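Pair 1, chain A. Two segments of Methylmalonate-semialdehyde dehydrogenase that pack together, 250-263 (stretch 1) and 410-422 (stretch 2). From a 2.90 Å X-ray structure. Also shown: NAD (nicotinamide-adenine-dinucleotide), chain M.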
# COMPACT_ATOMS: atom_id res chain seq x y z
N GLY A 250 12.07 14.50 -20.97
CA GLY A 250 13.00 15.22 -21.83
C GLY A 250 14.18 14.39 -22.30
O GLY A 250 14.09 13.17 -22.40
N GLY A 251 15.30 15.05 -22.57
CA GLY A 251 16.48 14.38 -23.09
C GLY A 251 17.33 13.65 -22.08
O GLY A 251 17.00 13.58 -20.89
N ALA A 252 18.46 13.13 -22.56
CA ALA A 252 19.31 12.25 -21.76
C ALA A 252 20.76 12.13 -22.26
O ALA A 252 21.03 12.23 -23.45
CB ALA A 252 18.67 10.88 -21.72
N LYS A 253 21.69 11.97 -21.33
CA LYS A 253 23.07 11.54 -21.62
C LYS A 253 23.48 10.44 -20.63
O LYS A 253 24.04 10.71 -19.55
CB LYS A 253 24.08 12.70 -21.58
CG LYS A 253 24.65 13.09 -22.95
CD LYS A 253 25.82 12.22 -23.38
CE LYS A 253 26.45 12.70 -24.69
NZ LYS A 253 25.75 12.22 -25.91
N ASN A 254 23.19 9.20 -21.00
CA ASN A 254 23.30 8.10 -20.04
C ASN A 254 24.72 7.59 -19.95
O ASN A 254 25.29 7.17 -20.94
CB ASN A 254 22.33 6.97 -20.40
CG ASN A 254 20.86 7.29 -20.06
OD1 ASN A 254 20.06 6.38 -19.85
ND2 ASN A 254 20.50 8.54 -19.98
N HIS A 255 25.29 7.65 -18.74
CA HIS A 255 26.67 7.25 -18.47
C HIS A 255 26.72 5.87 -17.81
O HIS A 255 25.88 5.57 -16.98
CB HIS A 255 27.34 8.23 -17.52
CG HIS A 255 27.65 9.58 -18.10
ND1 HIS A 255 26.70 10.36 -18.72
CD2 HIS A 255 28.79 10.31 -18.11
CE1 HIS A 255 27.24 11.50 -19.10
NE2 HIS A 255 28.51 11.49 -18.75
N ALA A 256 27.73 5.08 -18.15
CA ALA A 256 28.03 3.82 -17.48
C ALA A 256 29.45 3.84 -16.93
O ALA A 256 30.41 4.03 -17.69
CB ALA A 256 27.86 2.64 -18.43
N ILE A 257 29.59 3.63 -15.63
CA ILE A 257 30.89 3.55 -14.99
C ILE A 257 31.36 2.12 -15.10
O ILE A 257 30.71 1.23 -14.56
CB ILE A 257 30.79 3.95 -13.51
CG1 ILE A 257 30.27 5.38 -13.40
CG2 ILE A 257 32.14 3.80 -12.80
CD1 ILE A 257 30.03 5.84 -11.99
N VAL A 258 32.47 1.91 -15.81
CA VAL A 258 33.11 0.59 -15.90
C VAL A 258 34.24 0.55 -14.85
O VAL A 258 35.29 1.16 -15.03
CB VAL A 258 33.64 0.31 -17.32
CG1 VAL A 258 34.18 -1.10 -17.40
CG2 VAL A 258 32.54 0.52 -18.34
N MET A 259 33.99 -0.16 -13.76
CA MET A 259 34.95 -0.30 -12.68
C MET A 259 35.99 -1.34 -13.08
O MET A 259 35.76 -2.16 -13.97
CB MET A 259 34.27 -0.75 -11.40
CG MET A 259 33.25 0.22 -10.82
SD MET A 259 33.92 1.74 -10.09
CE MET A 259 34.79 1.13 -8.65
N PRO A 260 37.14 -1.32 -12.39
CA PRO A 260 38.16 -2.35 -12.64
C PRO A 260 37.63 -3.77 -12.49
O PRO A 260 37.81 -4.56 -13.40
CB PRO A 260 39.24 -2.04 -11.58
CG PRO A 260 39.10 -0.55 -11.35
CD PRO A 260 37.63 -0.26 -11.48
N ASP A 261 36.92 -4.06 -11.42
CA ASP A 261 36.46 -5.43 -11.13
C ASP A 261 35.36 -5.93 -12.03
O ASP A 261 35.03 -7.11 -11.99
CB ASP A 261 36.02 -5.61 -9.68
CG ASP A 261 34.80 -4.75 -9.31
OD1 ASP A 261 34.65 -3.61 -9.81
OD2 ASP A 261 33.99 -5.21 -8.49
N ALA A 262 34.80 -5.05 -12.85
CA ALA A 262 33.76 -5.43 -13.80
C ALA A 262 34.13 -6.56 -14.74
O ALA A 262 35.27 -6.65 -15.15
CB ALA A 262 33.37 -4.21 -14.62
N ASP A 263 33.15 -7.40 -15.07
CA ASP A 263 33.26 -8.41 -16.12
C ASP A 263 33.22 -7.65 -17.44
O ASP A 263 32.16 -7.21 -17.86
CB ASP A 263 32.12 -9.44 -16.01
CG ASP A 263 32.21 -10.59 -17.02
OD1 ASP A 263 33.18 -10.70 -17.83
OD2 ASP A 263 31.26 -11.40 -16.99
N GLU A 410 23.92 18.08 -17.48
CA GLU A 410 22.59 18.68 -17.54
C GLU A 410 21.52 17.64 -17.18
O GLU A 410 20.74 17.82 -16.22
CB GLU A 410 22.36 19.30 -18.93
CG GLU A 410 21.13 20.21 -19.07
CD GLU A 410 20.87 20.64 -20.51
OE1 GLU A 410 21.80 20.51 -21.36
OE2 GLU A 410 19.72 21.09 -20.81
N TYR A 411 21.51 16.55 -17.96
CA TYR A 411 20.59 15.43 -17.81
C TYR A 411 20.91 14.45 -16.66
O TYR A 411 22.04 14.34 -16.18
CB TYR A 411 20.52 14.66 -19.12
CG TYR A 411 20.20 15.49 -20.35
CD1 TYR A 411 19.09 16.37 -20.38
CD2 TYR A 411 20.97 15.41 -21.50
CE1 TYR A 411 18.80 17.13 -21.51
CE2 TYR A 411 20.67 16.16 -22.63
CZ TYR A 411 19.59 17.02 -22.64
OH TYR A 411 19.30 17.73 -23.77
N GLY A 412 19.88 13.73 -16.22
CA GLY A 412 20.03 12.64 -15.25
C GLY A 412 18.93 11.60 -15.44
O GLY A 412 18.27 11.21 -14.47
N ASN A 413 18.75 11.14 -16.68
CA ASN A 413 17.65 10.23 -17.03
C ASN A 413 17.97 8.84 -16.53
O ASN A 413 17.26 8.34 -15.67
CB ASN A 413 17.37 10.22 -18.54
CG ASN A 413 15.90 9.95 -18.87
OD1 ASN A 413 15.01 10.18 -18.07
ND2 ASN A 413 15.64 9.49 -20.09
N GLY A 414 19.06 8.25 -17.01
CA GLY A 414 19.44 6.88 -16.67
C GLY A 414 20.94 6.69 -16.59
O GLY A 414 21.69 7.36 -17.29
N THR A 415 21.39 5.76 -15.74
CA THR A 415 22.81 5.48 -15.59
C THR A 415 23.00 4.01 -15.25
O THR A 415 22.03 3.34 -14.85
CB THR A 415 23.42 6.30 -14.46
OG1 THR A 415 24.84 6.12 -14.45
CG2 THR A 415 22.86 5.88 -13.09
N CYS A 416 24.24 3.53 -15.39
CA CYS A 416 24.61 2.15 -15.01
C CYS A 416 25.99 2.12 -14.37
O CYS A 416 26.80 3.00 -14.60
CB CYS A 416 24.56 1.18 -16.21
SG CYS A 416 25.33 -0.48 -15.94
N ILE A 417 26.24 1.10 -13.56
CA ILE A 417 27.57 0.82 -13.10
C ILE A 417 27.86 -0.65 -13.35
O ILE A 417 27.03 -1.50 -13.01
CB ILE A 417 27.75 1.17 -11.61
CG1 ILE A 417 29.20 0.93 -11.20
CG2 ILE A 417 26.80 0.39 -10.71
CD1 ILE A 417 29.57 1.57 -9.88
N PHE A 418 29.01 -0.96 -13.94
CA PHE A 418 29.48 -2.32 -14.06
C PHE A 418 30.46 -2.58 -12.93
O PHE A 418 31.50 -1.94 -12.86
CB PHE A 418 30.13 -2.53 -15.39
CG PHE A 418 29.19 -2.38 -16.54
CD1 PHE A 418 28.26 -3.35 -16.80
CD2 PHE A 418 29.24 -1.27 -17.35
CE1 PHE A 418 27.39 -3.22 -17.87
CE2 PHE A 418 28.39 -1.13 -18.41
CZ PHE A 418 27.46 -2.11 -18.68
N THR A 419 30.11 -3.50 -12.03
CA THR A 419 31.02 -3.95 -10.97
C THR A 419 30.59 -5.31 -10.40
O THR A 419 29.50 -5.79 -10.69
CB THR A 419 31.10 -2.90 -9.85
OG1 THR A 419 32.01 -3.32 -8.83
CG2 THR A 419 29.74 -2.64 -9.22
N ARG A 420 31.46 -5.92 -9.62
CA ARG A 420 31.14 -7.14 -8.87
C ARG A 420 30.91 -6.82 -7.41
O ARG A 420 30.24 -7.57 -6.72
CB ARG A 420 32.24 -8.23 -9.05
CG ARG A 420 32.49 -8.62 -10.51
CD ARG A 420 33.31 -9.89 -10.80
NE ARG A 420 32.56 -11.06 -10.34
CZ ARG A 420 32.74 -11.69 -9.18
NH1 ARG A 420 33.68 -11.30 -8.31
NH2 ARG A 420 31.96 -12.74 -8.85
N ASP A 421 31.43 -5.69 -6.96
CA ASP A 421 31.41 -5.29 -5.54
C ASP A 421 30.09 -4.69 -5.05
O ASP A 421 29.53 -3.79 -5.68
CB ASP A 421 32.54 -4.28 -5.25
CG ASP A 421 32.60 -3.87 -3.80
OD1 ASP A 421 32.61 -4.77 -2.93
OD2 ASP A 421 32.60 -2.65 -3.52
N GLY A 422 29.64 -5.16 -3.89
CA GLY A 422 28.37 -4.75 -3.31
C GLY A 422 28.37 -3.36 -2.72
O GLY A 422 27.37 -2.64 -2.79
PA NAD M . 10.44 16.45 -29.83
O1A NAD M . 10.58 17.18 -31.16
O2A NAD M . 11.05 16.99 -28.55
O5B NAD M . 8.86 16.29 -29.51
C5B NAD M . 8.05 15.20 -29.97
C4B NAD M . 6.57 15.58 -30.03
O4B NAD M . 6.40 16.97 -29.75
C3B NAD M . 5.93 15.35 -31.40
O3B NAD M . 4.64 14.76 -31.19
C2B NAD M . 5.89 16.73 -32.06
O2B NAD M . 4.77 17.05 -32.89
C1B NAD M . 5.86 17.68 -30.88
N9A NAD M . 6.63 18.94 -31.13
C8A NAD M . 7.82 19.04 -31.79
N7A NAD M . 8.24 20.32 -31.82
C5A NAD M . 7.31 21.07 -31.18
C6A NAD M . 7.14 22.52 -30.87
N6A NAD M . 8.08 23.41 -31.26
N1A NAD M . 6.02 22.90 -30.18
C2A NAD M . 5.07 22.00 -29.79
N3A NAD M . 5.16 20.68 -30.03
C4A NAD M . 6.23 20.16 -30.72
O3 NAD M . 10.95 14.90 -30.02
PN NAD M . 11.28 14.07 -31.40
O1N NAD M . 9.99 13.72 -32.15
O2N NAD M . 12.48 14.62 -32.17
O5D NAD M . 11.79 12.76 -30.62
C5D NAD M . 13.11 12.72 -30.06
C4D NAD M . 13.20 13.08 -28.56
O4D NAD M . 12.52 12.18 -27.66
C3D NAD M . 14.67 13.07 -28.10
O3D NAD M . 15.17 14.40 -27.96
C2D NAD M . 14.72 12.30 -26.77
O2D NAD M . 15.47 12.99 -25.77
C1D NAD M . 13.24 12.17 -26.42
N1N NAD M . 12.89 11.00 -25.61
C2N NAD M . 12.72 11.21 -24.30
C3N NAD M . 12.37 10.16 -23.46
C7N NAD M . 12.20 10.32 -21.97
O7N NAD M . 13.06 10.81 -21.23
N7N NAD M . 11.08 9.86 -21.46
C4N NAD M . 12.16 8.90 -24.01
C5N NAD M . 12.33 8.70 -25.37
C6N NAD M . 12.70 9.79 -26.17
O HOH W 1 20.64 10.95 -18.55

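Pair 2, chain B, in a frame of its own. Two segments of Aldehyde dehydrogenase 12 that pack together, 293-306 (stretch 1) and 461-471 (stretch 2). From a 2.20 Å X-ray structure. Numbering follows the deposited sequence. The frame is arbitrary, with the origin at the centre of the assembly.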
# COMPACT_ATOMS: atom_id res chain seq x y z
N GLU B 293 24.64 3.96 -5.93
CA GLU B 293 24.51 3.09 -7.10
C GLU B 293 25.94 2.86 -7.57
O GLU B 293 26.44 3.57 -8.45
CB GLU B 293 23.65 3.72 -8.19
N ASP B 294 26.61 1.88 -6.98
CA ASP B 294 28.03 1.66 -7.25
C ASP B 294 28.21 0.66 -8.39
O ASP B 294 27.29 0.39 -9.17
CB ASP B 294 28.73 1.21 -5.98
CG ASP B 294 27.87 0.30 -5.13
OD1 ASP B 294 26.74 -0.02 -5.57
OD2 ASP B 294 28.32 -0.08 -4.03
N ALA B 295 29.41 0.11 -8.49
CA ALA B 295 29.73 -0.76 -9.61
C ALA B 295 28.93 -2.05 -9.53
O ALA B 295 28.21 -2.34 -8.56
CB ALA B 295 31.23 -1.06 -9.63
N GLY B 296 29.04 -2.83 -10.60
CA GLY B 296 28.44 -4.15 -10.64
C GLY B 296 29.27 -5.11 -11.47
O GLY B 296 29.78 -4.74 -12.53
N PHE B 297 29.43 -6.34 -10.99
CA PHE B 297 29.93 -7.45 -11.79
C PHE B 297 28.76 -8.39 -12.01
O PHE B 297 28.51 -9.30 -11.21
CB PHE B 297 31.12 -8.14 -11.11
CG PHE B 297 31.85 -9.09 -12.00
CD1 PHE B 297 32.84 -8.64 -12.85
CD2 PHE B 297 31.51 -10.42 -12.02
CE1 PHE B 297 33.49 -9.52 -13.71
CE2 PHE B 297 32.15 -11.30 -12.87
CZ PHE B 297 33.15 -10.85 -13.71
N ASP B 298 28.06 -8.20 -13.13
CA ASP B 298 26.75 -8.82 -13.37
C ASP B 298 26.89 -10.13 -14.14
O ASP B 298 27.68 -10.23 -15.09
CB ASP B 298 25.88 -7.83 -14.13
CG ASP B 298 26.05 -6.41 -13.60
OD1 ASP B 298 25.93 -6.21 -12.39
OD2 ASP B 298 26.27 -5.49 -14.39
N TRP B 299 26.15 -11.14 -13.69
CA TRP B 299 26.26 -12.48 -14.21
C TRP B 299 24.99 -12.87 -14.95
O TRP B 299 23.91 -12.35 -14.68
CB TRP B 299 26.55 -13.51 -13.09
CG TRP B 299 25.70 -13.39 -11.85
CD1 TRP B 299 26.03 -12.75 -10.69
CD2 TRP B 299 24.40 -13.94 -11.65
NE1 TRP B 299 25.01 -12.86 -9.78
CE2 TRP B 299 23.99 -13.58 -10.35
CE3 TRP B 299 23.53 -14.68 -12.45
CZ2 TRP B 299 22.75 -13.95 -9.83
CZ3 TRP B 299 22.30 -15.05 -11.93
CH2 TRP B 299 21.92 -14.68 -10.63
N LYS B 300 25.15 -13.78 -15.91
CA LYS B 300 24.05 -14.45 -16.57
C LYS B 300 24.27 -15.95 -16.44
O LYS B 300 25.35 -16.45 -16.76
CB LYS B 300 23.95 -14.06 -18.05
CG LYS B 300 22.88 -14.82 -18.81
CD LYS B 300 22.75 -14.31 -20.23
CE LYS B 300 22.01 -12.99 -20.28
NZ LYS B 300 22.25 -12.25 -21.55
N ILE B 301 23.26 -16.64 -15.92
CA ILE B 301 23.26 -18.09 -15.81
C ILE B 301 22.31 -18.64 -16.86
O ILE B 301 21.16 -18.20 -16.95
CB ILE B 301 22.84 -18.55 -14.40
CG1 ILE B 301 23.83 -18.07 -13.34
CG2 ILE B 301 22.72 -20.06 -14.36
CD1 ILE B 301 23.36 -18.35 -11.93
N LEU B 302 22.80 -19.57 -17.67
CA LEU B 302 21.96 -20.31 -18.59
C LEU B 302 21.52 -21.61 -17.93
O LEU B 302 22.36 -22.38 -17.43
CB LEU B 302 22.69 -20.61 -19.90
CG LEU B 302 23.36 -19.48 -20.68
CD1 LEU B 302 23.96 -20.04 -21.97
CD2 LEU B 302 22.39 -18.36 -20.99
N GLY B 303 20.22 -21.85 -17.90
CA GLY B 303 19.69 -23.06 -17.33
C GLY B 303 19.86 -24.25 -18.25
O GLY B 303 20.44 -24.17 -19.34
N PRO B 304 19.35 -25.40 -17.81
CA PRO B 304 19.52 -26.63 -18.60
C PRO B 304 18.63 -26.71 -19.82
O PRO B 304 18.94 -27.48 -20.74
CB PRO B 304 19.18 -27.74 -17.60
CG PRO B 304 18.20 -27.10 -16.67
CD PRO B 304 18.61 -25.64 -16.56
N ASP B 305 17.53 -25.96 -19.87
CA ASP B 305 16.54 -26.10 -20.95
C ASP B 305 16.94 -25.22 -22.12
O ASP B 305 16.60 -24.03 -22.18
CB ASP B 305 15.14 -25.78 -20.43
CG ASP B 305 15.10 -24.49 -19.64
OD1 ASP B 305 16.10 -24.19 -18.94
OD2 ASP B 305 14.08 -23.78 -19.71
N VAL B 306 17.64 -25.81 -23.09
CA VAL B 306 18.12 -25.06 -24.25
C VAL B 306 16.96 -24.79 -25.20
O VAL B 306 16.23 -25.70 -25.59
CB VAL B 306 19.23 -25.84 -24.96
CG1 VAL B 306 19.74 -25.05 -26.16
CG2 VAL B 306 20.36 -26.15 -23.99
N HIS B 461 26.16 -6.73 -6.20
CA HIS B 461 24.90 -7.41 -6.47
C HIS B 461 23.96 -6.42 -7.15
O HIS B 461 22.97 -5.96 -6.57
CB HIS B 461 24.31 -7.99 -5.19
CG HIS B 461 25.23 -8.93 -4.48
ND1 HIS B 461 25.64 -10.13 -5.03
CD2 HIS B 461 25.83 -8.85 -3.27
CE1 HIS B 461 26.45 -10.74 -4.19
NE2 HIS B 461 26.58 -9.99 -3.11
N LEU B 462 24.27 -6.08 -8.40
CA LEU B 462 23.47 -5.14 -9.16
C LEU B 462 22.47 -5.87 -10.04
O LEU B 462 21.35 -6.15 -9.61
CB LEU B 462 24.38 -4.23 -10.00
CG LEU B 462 23.75 -2.99 -10.64
CD1 LEU B 462 22.72 -2.36 -9.72
CD2 LEU B 462 24.83 -1.98 -10.97
N THR B 463 22.86 -6.21 -11.27
CA THR B 463 21.96 -6.91 -12.18
C THR B 463 22.42 -8.35 -12.38
O THR B 463 23.56 -8.72 -12.08
CB THR B 463 21.85 -6.20 -13.53
OG1 THR B 463 23.12 -6.24 -14.20
CG2 THR B 463 21.44 -4.76 -13.34
N ALA B 464 21.50 -9.15 -12.89
CA ALA B 464 21.72 -10.58 -13.10
C ALA B 464 20.60 -11.10 -13.99
O ALA B 464 19.52 -10.52 -14.06
CB ALA B 464 21.75 -11.35 -11.78
N ALA B 465 20.89 -12.20 -14.68
CA ALA B 465 19.93 -12.84 -15.56
C ALA B 465 20.01 -14.35 -15.41
O ALA B 465 21.11 -14.92 -15.35
CB ALA B 465 20.17 -12.45 -17.03
N ILE B 466 18.85 -14.98 -15.36
CA ILE B 466 18.73 -16.43 -15.27
C ILE B 466 17.93 -16.87 -16.49
O ILE B 466 16.70 -16.73 -16.52
CB ILE B 466 18.07 -16.89 -13.97
CG1 ILE B 466 18.65 -16.12 -12.78
CG2 ILE B 466 18.27 -18.39 -13.78
CD1 ILE B 466 17.76 -16.14 -11.57
N VAL B 467 18.63 -17.38 -17.50
CA VAL B 467 18.01 -17.72 -18.78
C VAL B 467 17.53 -19.16 -18.67
O VAL B 467 18.27 -20.11 -18.92
CB VAL B 467 18.96 -17.50 -19.95
CG1 VAL B 467 18.27 -17.84 -21.26
CG2 VAL B 467 19.47 -16.06 -19.96
N SER B 468 16.26 -19.31 -18.30
CA SER B 468 15.59 -20.59 -18.14
C SER B 468 14.11 -20.31 -17.91
O SER B 468 13.75 -19.27 -17.35
CB SER B 468 16.16 -21.40 -16.96
OG SER B 468 15.30 -22.47 -16.61
N ASN B 469 13.26 -21.24 -18.36
CA ASN B 469 11.84 -21.19 -18.07
C ASN B 469 11.40 -22.27 -17.09
O ASN B 469 10.21 -22.35 -16.77
CB ASN B 469 11.02 -21.30 -19.37
CG ASN B 469 10.75 -19.95 -19.98
OD1 ASN B 469 11.25 -18.93 -19.51
ND2 ASN B 469 9.95 -19.93 -21.04
N ASP B 470 12.32 -23.09 -16.62
CA ASP B 470 12.09 -24.10 -15.60
C ASP B 470 11.81 -23.44 -14.25
O ASP B 470 12.72 -22.84 -13.68
CB ASP B 470 13.31 -25.02 -15.51
CG ASP B 470 13.13 -26.19 -14.55
OD1 ASP B 470 12.18 -26.19 -13.73
OD2 ASP B 470 13.96 -27.12 -14.61
N PRO B 471 10.59 -23.53 -13.71
CA PRO B 471 10.29 -22.82 -12.46
C PRO B 471 11.06 -23.35 -11.25
O PRO B 471 11.35 -22.58 -10.33
CB PRO B 471 8.78 -23.02 -12.29
CG PRO B 471 8.46 -24.24 -13.10
CD PRO B 471 9.40 -24.21 -14.26
O HOH W 2 26.52 -7.11 -9.96
O HOH W 3 26.21 -12.08 -7.34

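Superposing the N, CA and C atoms of 14 central residues places pair 2 on pair 1 with an RMSD of 0.5 Å. In each pair two strands run side by side in the same direction, their axes 10° apart in pair 1 and 6° in pair 2, with closest approaches of 4.5 and 4.7 Å. The register is also common: Ala A256 faces Cys A416 as Lys B300 faces Ala B465, Ile A257 faces Ile A417 as Ile B301 faces Ile B466, and Val A258 faces Phe A418 as Leu B302 faces Val B467.

The backbone ladder is the firmest evidence of equivalence. In pair 1, Cys A416 N donates to His A255 O (3.1 Å), Ile A257 N to Cys A416 O (3.0 Å), Phe A418 N to Ile A257 O (2.8 Å) and Met A259 N to Phe A418 O (3.2 Å). The matching bonds in pair 2 run from Ala B465 N to Trp B299 O (3.0 Å), Ile B301 N to Ala B465 O (2.8 Å), Val B467 N to Ile B301 O (2.7 Å) and Gly B303 N to Val B467 O (2.8 Å). Alternate residues of each strand thus bond across the gap, as parallel pairing requires.

Beyond the ladder, Asp A261 and Asp B305 coincide within 0.5 Å at CA, and both have a p chi1. Each carboxylate binds a hydroxyl and a main-chain amide of the second stretch. Asp A261 does so through one oxygen: OD2 accepts from Thr A419 OG1 (2.8 Å) and Arg A420 N (2.9 Å), and weakly from Asp A421 N (3.0 Å). Asp B305 divides the work, OD1 accepting from Ser B468 OG (3.0 Å) and OD2 from Asn B469 N (3.0 Å). In pair 2, Ser B468 OG in turn accepts from Asp B470 N at 3.0 Å.

Side-chain solutions diverge sharply where His A255 matches Trp B299, although the CA atoms lie only 0.3 Å apart: the side-chain centres are separated by 4.3 Å. His A255, with chi1 m, carries its imidazole clear of the second stretch and donates from ND1 to Lys A253 O (2.8 Å) in its own stretch; opposite it, Thr A415 OG1 donates to His A255 O (2.8 Å). Trp B299 has chi1 p and folds over its neighbor, so that Ala B464 CB lies 3.3 Å from the centroid of the six-membered ring, 10° off its normal. Ile B466 CG1 meets the ring edge, 3.9 Å from Trp B299 CZ3.

On the other face the bulk changes strands. Phe A418 reaches small Ala A256, with CE2 3.8 Å from Ala A256 CB, and its CD2 lies 3.9 Å from Val A258 CG2. In pair 2 the smaller Val B467 occupies the phenylalanine position, and the long side chain belongs to Lys B300, whose CD comes within 3.7 Å of Val B467 CG2. Leu B302 CD2 packs against Val B467 CB, also at 3.7 Å. A bulky side chain on either strand can therefore cover this face while the ladder beneath keeps its register.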